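Local coordinates for mandelate racemase/muconate lactonizing enzyme family protein (Bradyrhizobium sp. ORS 278, PDB 3TOY), which belongs to the mandelate racemase/muconate lactonizing enzyme family of the enolase superfamily, with an N-terminal capping domain and a C-terminal barrel domain, at residues 59-73 with 367-379. Sequence-based numbering, arbitrary orientation.
Sequences LIDVTTDQGVTGHSY and GLGLAWNESAVAK
The loop 367-373 runs beside the antiparallel hairpin 59-73, nearest at His-71 and Leu-370, whose CA atoms lie 6.0 Å apart, and then enters the helix that starts at Glu-374. Trp-372 carries the contact. Its indole lies against the hairpin. Leu-59 CB lies over the six-membered ring of Trp-372 in a CH-pi contact, 4.0 Å from its centroid. The backbone O atoms of Ile-60 and Ser-72 sit at the ring edge. Trp-372 NE1 donates to Asp-61 OD1 at 2.6 Å, almost straight (175°), in the indole plane and on the syn lone pair. His-71 ND1 donates to Asp-61 OD1 as well, also at 2.6 Å, in the plane of its own ring but along a more bent line. Two N-H groups thus grip one buried carboxylate oxygen. The rings of His-71 and Trp-372 meet obliquely, their planes at 77°. Asp-61 OD2 also makes a long, weak ion pair with Arg-35. With CG anti to the carbonyl carbon (chi1 -46°), Leu-59 sends CD1 tip to tip with Val-377 CG2, 3.7 Å away. Leu-370 packs CD1 on Ser-72 CA at 3.8 Å. Asn-373 N-caps the helix through a weak bond from Ala-376 N to its OD1. After the helix 374-380 the chain adds the short strand 381-382 to the antiparallel sheet of the N-terminal domain. This return of the C-terminal tail to the capping domain is consistent with the two-domain fold of the enolase superfamily.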
ATOM      1  N   LEU A  59      21.485 -17.120  39.112  1.00 30.61           N
ATOM      2  CA  LEU A  59      22.868 -16.672  38.996  1.00 30.73           C
ATOM      3  C   LEU A  59      23.649 -17.729  38.253  1.00 33.68           C
ATOM      4  O   LEU A  59      23.622 -18.909  38.624  1.00 35.08           O
ATOM      5  CB  LEU A  59      23.474 -16.444  40.395  1.00 30.58           C
ATOM      6  CG  LEU A  59      22.590 -15.668  41.372  1.00 36.83           C
ATOM      7  CD1 LEU A  59      23.283 -15.498  42.745  1.00 40.31           C
ATOM      8  CD2 LEU A  59      22.207 -14.288  40.781  1.00 37.51           C
ATOM      9  N   ILE A  60      24.336 -17.314  37.197  1.00 27.76           N
ATOM     10  CA  ILE A  60      24.911 -18.235  36.234  1.00 28.86           C
ATOM     11  C   ILE A  60      26.410 -18.104  36.287  1.00 28.76           C
ATOM     12  O   ILE A  60      26.949 -16.995  36.261  1.00 34.08           O
ATOM     13  CB  ILE A  60      24.400 -17.910  34.781  1.00 31.74           C
ATOM     14  CG1 ILE A  60      22.877 -18.081  34.703  1.00 30.24           C
ATOM     15  CG2 ILE A  60      25.142 -18.709  33.733  1.00 32.62           C
ATOM     16  CD1 ILE A  60      22.240 -17.772  33.301  1.00 29.37           C
ATOM     17  N   ASP A  61      27.086 -19.251  36.375  1.00 31.13           N
ATOM     18  CA  ASP A  61      28.544 -19.294  36.365  1.00 35.36           C
ATOM     19  C   ASP A  61      29.023 -20.203  35.258  1.00 31.37           C
ATOM     20  O   ASP A  61      28.632 -21.362  35.175  1.00 37.18           O
ATOM     21  CB  ASP A  61      29.085 -19.808  37.704  1.00 36.76           C
ATOM     22  CG  ASP A  61      28.668 -18.941  38.859  1.00 39.85           C
ATOM     23  OD1 ASP A  61      28.890 -17.721  38.799  1.00 40.90           O
ATOM     24  OD2 ASP A  61      28.109 -19.472  39.838  1.00 52.13           O
ATOM     25  N   VAL A  62      29.891 -19.684  34.416  1.00 34.00           N
ATOM     26  CA  VAL A  62      30.443 -20.485  33.347  1.00 33.49           C
ATOM     27  C   VAL A  62      31.944 -20.614  33.574  1.00 36.52           C
ATOM     28  O   VAL A  62      32.697 -19.671  33.361  1.00 34.25           O
ATOM     29  CB  VAL A  62      30.175 -19.857  31.951  1.00 34.99           C
ATOM     30  CG1 VAL A  62      30.888 -20.666  30.854  1.00 31.62           C
ATOM     31  CG2 VAL A  62      28.661 -19.768  31.675  1.00 35.54           C
ATOM     32  N   THR A  63      32.382 -21.798  33.999  1.00 40.62           N
ATOM     33  CA  THR A  63      33.792 -21.990  34.312  1.00 38.57           C
ATOM     34  C   THR A  63      34.535 -22.288  33.027  1.00 37.72           C
ATOM     35  O   THR A  63      34.008 -22.969  32.145  1.00 38.38           O
ATOM     36  CB  THR A  63      34.007 -23.164  35.313  1.00 35.15           C
ATOM     37  OG1 THR A  63      33.536 -24.381  34.724  1.00 47.11           O
ATOM     38  CG2 THR A  63      33.254 -22.920  36.609  1.00 41.59           C
ATOM     39  N   THR A  64      35.760 -21.785  32.937  1.00 36.83           N
ATOM     40  CA  THR A  64      36.616 -22.007  31.784  1.00 38.90           C
ATOM     41  C   THR A  64      37.916 -22.671  32.232  1.00 45.72           C
ATOM     42  O   THR A  64      38.141 -22.863  33.427  1.00 41.89           O
ATOM     43  CB  THR A  64      36.985 -20.681  31.107  1.00 38.49           C
ATOM     44  OG1 THR A  64      37.960 -19.979  31.893  1.00 37.47           O
ATOM     45  CG2 THR A  64      35.727 -19.806  30.958  1.00 37.01           C
ATOM     46  N   ASP A  65      38.770 -22.984  31.265  1.00 46.40           N
ATOM     47  CA  ASP A  65      40.060 -23.610  31.541  1.00 48.34           C
ATOM     48  C   ASP A  65      41.195 -22.590  31.614  1.00 45.56           C
ATOM     49  O   ASP A  65      42.365 -22.945  31.456  1.00 50.94           O
ATOM     50  CB  ASP A  65      40.361 -24.689  30.486  1.00 44.71           C
ATOM     51  CG  ASP A  65      40.546 -24.113  29.080  1.00 52.33           C
ATOM     52  OD1 ASP A  65      40.347 -22.893  28.881  1.00 53.99           O
ATOM     53  OD2 ASP A  65      40.909 -24.885  28.172  1.00 46.07           O
ATOM     54  N   GLN A  66      40.860 -21.316  31.828  1.00 39.57           N
ATOM     55  CA  GLN A  66      41.895 -20.282  31.907  1.00 39.36           C
ATOM     56  C   GLN A  66      41.786 -19.423  33.164  1.00 37.56           C
ATOM     57  O   GLN A  66      42.153 -18.247  33.166  1.00 44.65           O
ATOM     58  CB  GLN A  66      41.957 -19.432  30.627  1.00 39.84           C
ATOM     59  CG  GLN A  66      42.404 -20.219  29.406  1.00 42.93           C
ATOM     60  CD  GLN A  66      42.650 -19.348  28.184  1.00 52.78           C
ATOM     61  OE1 GLN A  66      42.516 -18.130  28.242  1.00 56.99           O
ATOM     62  NE2 GLN A  66      43.023 -19.976  27.070  1.00 51.34           N
ATOM     63  N   GLY A  67      41.273 -20.025  34.231  1.00 41.05           N
ATOM     64  CA  GLY A  67      41.282 -19.396  35.548  1.00 46.24           C
ATOM     65  C   GLY A  67      40.220 -18.331  35.717  1.00 51.66           C
ATOM     66  O   GLY A  67      40.270 -17.547  36.668  1.00 47.63           O
ATOM     67  N   VAL A  68      39.256 -18.301  34.793  1.00 45.64           N
ATOM     68  CA  VAL A  68      38.156 -17.339  34.871  1.00 42.76           C
ATOM     69  C   VAL A  68      36.805 -18.029  34.829  1.00 34.74           C
ATOM     70  O   VAL A  68      36.612 -18.989  34.077  1.00 42.18           O
ATOM     71  CB  VAL A  68      38.198 -16.310  33.719  1.00 44.79           C
ATOM     72  CG1 VAL A  68      36.803 -15.717  33.507  1.00 41.26           C
ATOM     73  CG2 VAL A  68      39.221 -15.218  34.014  1.00 40.82           C
ATOM     74  N   THR A  69      35.878 -17.517  35.629  1.00 35.28           N
ATOM     75  CA  THR A  69      34.491 -17.944  35.586  1.00 37.86           C
ATOM     76  C   THR A  69      33.588 -16.767  35.195  1.00 36.65           C
ATOM     77  O   THR A  69      33.531 -15.754  35.901  1.00 37.34           O
ATOM     78  CB  THR A  69      34.051 -18.562  36.924  1.00 39.59           C
ATOM     79  OG1 THR A  69      34.828 -19.745  37.161  1.00 43.65           O
ATOM     80  CG2 THR A  69      32.575 -18.949  36.898  1.00 33.98           C
ATOM     81  N   GLY A  70      32.903 -16.912  34.057  1.00 36.75           N
ATOM     82  CA  GLY A  70      31.958 -15.885  33.591  1.00 32.19           C
ATOM     83  C   GLY A  70      30.693 -15.909  34.426  1.00 28.79           C
ATOM     84  O   GLY A  70      30.217 -16.975  34.820  1.00 34.85           O
ATOM     85  N   HIS A  71      30.135 -14.734  34.691  1.00 30.16           N
ATOM     86  CA  HIS A  71      28.939 -14.633  35.483  1.00 27.89           C
ATOM     87  C   HIS A  71      27.871 -13.838  34.717  1.00 32.38           C
ATOM     88  O   HIS A  71      28.199 -12.942  33.947  1.00 34.11           O
ATOM     89  CB  HIS A  71      29.208 -13.859  36.775  1.00 33.42           C
ATOM     90  CG  HIS A  71      30.360 -14.383  37.580  1.00 41.65           C
ATOM     91  ND1 HIS A  71      30.284 -15.544  38.321  1.00 48.73           N
ATOM     92  CD2 HIS A  71      31.604 -13.887  37.780  1.00 50.22           C
ATOM     93  CE1 HIS A  71      31.437 -15.745  38.936  1.00 51.75           C
ATOM     94  NE2 HIS A  71      32.253 -14.755  38.625  1.00 51.68           N
ATOM     95  N   SER A  72      26.612 -14.144  34.996  1.00 34.27           N
ATOM     96  CA  SER A  72      25.492 -13.312  34.566  1.00 31.70           C
ATOM     97  C   SER A  72      24.329 -13.684  35.454  1.00 33.59           C
ATOM     98  O   SER A  72      24.402 -14.675  36.183  1.00 35.08           O
ATOM     99  CB  SER A  72      25.160 -13.615  33.101  1.00 30.40           C
ATOM    100  OG  SER A  72      24.543 -14.885  33.002  1.00 32.59           O
ATOM    101  N   TYR A  73      23.261 -12.897  35.445  1.00 28.37           N
ATOM    102  CA  TYR A  73      22.043 -13.334  36.131  1.00 27.80           C
ATOM    103  C   TYR A  73      20.783 -13.043  35.304  1.00 33.32           C
ATOM    104  O   TYR A  73      20.778 -12.166  34.401  1.00 34.93           O
ATOM    105  CB  TYR A  73      21.903 -12.684  37.529  1.00 30.34           C
ATOM    106  CG  TYR A  73      21.511 -11.217  37.488  1.00 31.35           C
ATOM    107  CD1 TYR A  73      20.166 -10.832  37.506  1.00 31.82           C
ATOM    108  CD2 TYR A  73      22.478 -10.224  37.413  1.00 30.64           C
ATOM    109  CE1 TYR A  73      19.798  -9.481  37.443  1.00 28.28           C
ATOM    110  CE2 TYR A  73      22.129  -8.886  37.356  1.00 30.62           C
ATOM    111  CZ  TYR A  73      20.788  -8.526  37.361  1.00 32.30           C
ATOM    112  OH  TYR A  73      20.450  -7.203  37.310  1.00 29.45           O
ATOM    113  N   GLY A 367      34.853  -7.553  32.680  1.00 33.68           N
ATOM    114  CA  GLY A 367      33.668  -8.265  32.178  1.00 35.23           C
ATOM    115  C   GLY A 367      32.440  -7.370  32.317  1.00 31.35           C
ATOM    116  O   GLY A 367      32.506  -6.184  31.996  1.00 30.80           O
ATOM    117  N   LEU A 368      31.347  -7.929  32.838  1.00 34.33           N
ATOM    118  CA  LEU A 368      30.133  -7.167  33.095  1.00 34.13           C
ATOM    119  C   LEU A 368      30.087  -6.582  34.495  1.00 38.64           C
ATOM    120  O   LEU A 368      29.100  -5.954  34.871  1.00 37.47           O
ATOM    121  CB  LEU A 368      28.880  -8.027  32.870  1.00 29.93           C
ATOM    122  CG  LEU A 368      28.696  -8.568  31.446  1.00 30.71           C
ATOM    123  CD1 LEU A 368      27.547  -9.573  31.451  1.00 29.65           C
ATOM    124  CD2 LEU A 368      28.463  -7.440  30.411  1.00 30.38           C
ATOM    125  N   GLY A 369      31.148  -6.787  35.276  1.00 36.00           N
ATOM    126  CA  GLY A 369      31.170  -6.287  36.637  1.00 34.64           C
ATOM    127  C   GLY A 369      30.225  -7.060  37.532  1.00 32.78           C
ATOM    128  O   GLY A 369      29.643  -6.503  38.451  1.00 41.23           O
ATOM    129  N   LEU A 370      30.069  -8.352  37.263  1.00 31.90           N
ATOM    130  CA  LEU A 370      29.158  -9.182  38.036  1.00 37.17           C
ATOM    131  C   LEU A 370      29.965 -10.267  38.760  1.00 43.94           C
ATOM    132  O   LEU A 370      30.413 -11.225  38.143  1.00 58.47           O
ATOM    133  CB  LEU A 370      28.110  -9.834  37.125  1.00 40.62           C
ATOM    134  CG  LEU A 370      27.175  -8.899  36.334  1.00 33.80           C
ATOM    135  CD1 LEU A 370      26.204  -9.733  35.490  1.00 38.94           C
ATOM    136  CD2 LEU A 370      26.417  -7.993  37.268  1.00 33.88           C
ATOM    137  N   ALA A 371      30.182 -10.082  40.052  1.00 48.05           N
ATOM    138  CA  ALA A 371      30.809 -11.106  40.889  1.00 40.17           C
ATOM    139  C   ALA A 371      29.922 -11.206  42.104  1.00 39.89           C
ATOM    140  O   ALA A 371      29.361 -10.200  42.545  1.00 45.50           O
ATOM    141  CB  ALA A 371      32.204 -10.692  41.275  1.00 42.22           C
ATOM    142  N   TRP A 372      29.774 -12.407  42.644  1.00 35.67           N
ATOM    143  CA  TRP A 372      28.807 -12.613  43.700  1.00 36.61           C
ATOM    144  C   TRP A 372      29.359 -12.314  45.095  1.00 40.65           C
ATOM    145  O   TRP A 372      30.486 -12.685  45.433  1.00 43.40           O
ATOM    146  CB  TRP A 372      28.293 -14.046  43.681  1.00 38.12           C
ATOM    147  CG  TRP A 372      28.076 -14.589  42.315  1.00 42.24           C
ATOM    148  CD1 TRP A 372      28.660 -15.697  41.765  1.00 40.67           C
ATOM    149  CD2 TRP A 372      27.216 -14.042  41.306  1.00 45.31           C
ATOM    150  NE1 TRP A 372      28.204 -15.878  40.483  1.00 46.68           N
ATOM    151  CE2 TRP A 372      27.320 -14.875  40.174  1.00 43.79           C
ATOM    152  CE3 TRP A 372      26.365 -12.933  41.256  1.00 39.86           C
ATOM    153  CZ2 TRP A 372      26.610 -14.634  39.000  1.00 47.21           C
ATOM    154  CZ3 TRP A 372      25.660 -12.692  40.087  1.00 41.96           C
ATOM    155  CH2 TRP A 372      25.789 -13.539  38.975  1.00 36.09           C
ATOM    156  N   ASN A 373      28.546 -11.629  45.887  1.00 37.92           N
ATOM    157  CA  ASN A 373      28.728 -11.589  47.331  1.00 43.02           C
ATOM    158  C   ASN A 373      28.213 -12.929  47.874  1.00 38.38           C
ATOM    159  O   ASN A 373      27.024 -13.090  48.156  1.00 39.14           O
ATOM    160  CB  ASN A 373      27.944 -10.413  47.908  1.00 41.61           C
ATOM    161  CG  ASN A 373      27.946 -10.390  49.428  1.00 52.71           C
ATOM    162  OD1 ASN A 373      28.474 -11.293  50.082  1.00 49.30           O
ATOM    163  ND2 ASN A 373      27.345  -9.351  49.995  1.00 47.75           N
ATOM    164  N   GLU A 374      29.113 -13.904  47.995  1.00 42.48           N
ATOM    165  CA  GLU A 374      28.712 -15.263  48.379  1.00 41.31           C
ATOM    166  C   GLU A 374      27.963 -15.383  49.718  1.00 43.38           C
ATOM    167  O   GLU A 374      27.065 -16.218  49.860  1.00 44.26           O
ATOM    168  CB  GLU A 374      29.917 -16.210  48.350  1.00 46.32           C
ATOM    169  CG  GLU A 374      30.465 -16.474  46.950  1.00 45.86           C
ATOM    170  CD  GLU A 374      29.513 -17.291  46.102  1.00 50.54           C
ATOM    171  OE1 GLU A 374      28.506 -17.791  46.650  1.00 48.09           O
ATOM    172  OE2 GLU A 374      29.775 -17.438  44.891  1.00 54.13           O
ATOM    173  N   SER A 375      28.328 -14.576  50.711  1.00 44.35           N
ATOM    174  CA  SER A 375      27.632 -14.675  51.985  1.00 44.13           C
ATOM    175  C   SER A 375      26.160 -14.297  51.788  1.00 42.29           C
ATOM    176  O   SER A 375      25.261 -14.913  52.356  1.00 42.68           O
ATOM    177  CB  SER A 375      28.323 -13.841  53.080  1.00 46.23           C
ATOM    178  OG  SER A 375      28.006 -12.462  53.000  1.00 50.43           O
ATOM    179  N   ALA A 376      25.910 -13.317  50.933  1.00 42.70           N
ATOM    180  CA  ALA A 376      24.540 -12.927  50.637  1.00 41.94           C
ATOM    181  C   ALA A 376      23.821 -13.988  49.784  1.00 40.30           C
ATOM    182  O   ALA A 376      22.655 -14.309  50.033  1.00 37.05           O
ATOM    183  CB  ALA A 376      24.506 -11.546  49.969  1.00 40.23           C
ATOM    184  N   VAL A 377      24.521 -14.542  48.802  1.00 36.45           N
ATOM    185  CA  VAL A 377      23.951 -15.637  48.011  1.00 42.17           C
ATOM    186  C   VAL A 377      23.520 -16.776  48.934  1.00 44.24           C
ATOM    187  O   VAL A 377      22.399 -17.278  48.842  1.00 42.06           O
ATOM    188  CB  VAL A 377      24.929 -16.149  46.923  1.00 44.33           C
ATOM    189  CG1 VAL A 377      24.403 -17.410  46.274  1.00 42.03           C
ATOM    190  CG2 VAL A 377      25.178 -15.073  45.864  1.00 36.08           C
ATOM    191  N   ALA A 378      24.398 -17.175  49.848  1.00 46.02           N
ATOM    192  CA  ALA A 378      24.044 -18.211  50.812  1.00 44.05           C
ATOM    193  C   ALA A 378      22.771 -17.848  51.581  1.00 42.72           C
ATOM    194  O   ALA A 378      21.894 -18.679  51.787  1.00 44.48           O
ATOM    195  CB  ALA A 378      25.206 -18.457  51.776  1.00 47.88           C
ATOM    196  N   LYS A 379      22.678 -16.596  52.011  1.00 43.65           N
ATOM    197  CA  LYS A 379      21.521 -16.127  52.769  1.00 43.43           C
ATOM    198  C   LYS A 379      20.218 -16.235  51.972  1.00 45.79           C
ATOM    199  O   LYS A 379      19.177 -16.627  52.507  1.00 39.70           O
ATOM    200  CB  LYS A 379      21.754 -14.678  53.205  1.00 46.22           C
ATOM    201  CG  LYS A 379      20.751 -14.119  54.199  1.00 52.60           C
ATOM    202  CD  LYS A 379      21.188 -12.725  54.641  1.00 65.86           C
ATOM    203  CE  LYS A 379      20.590 -12.337  55.986  1.00 73.10           C
ATOM    204  NZ  LYS A 379      19.104 -12.407  55.989  1.00 76.54           N
TER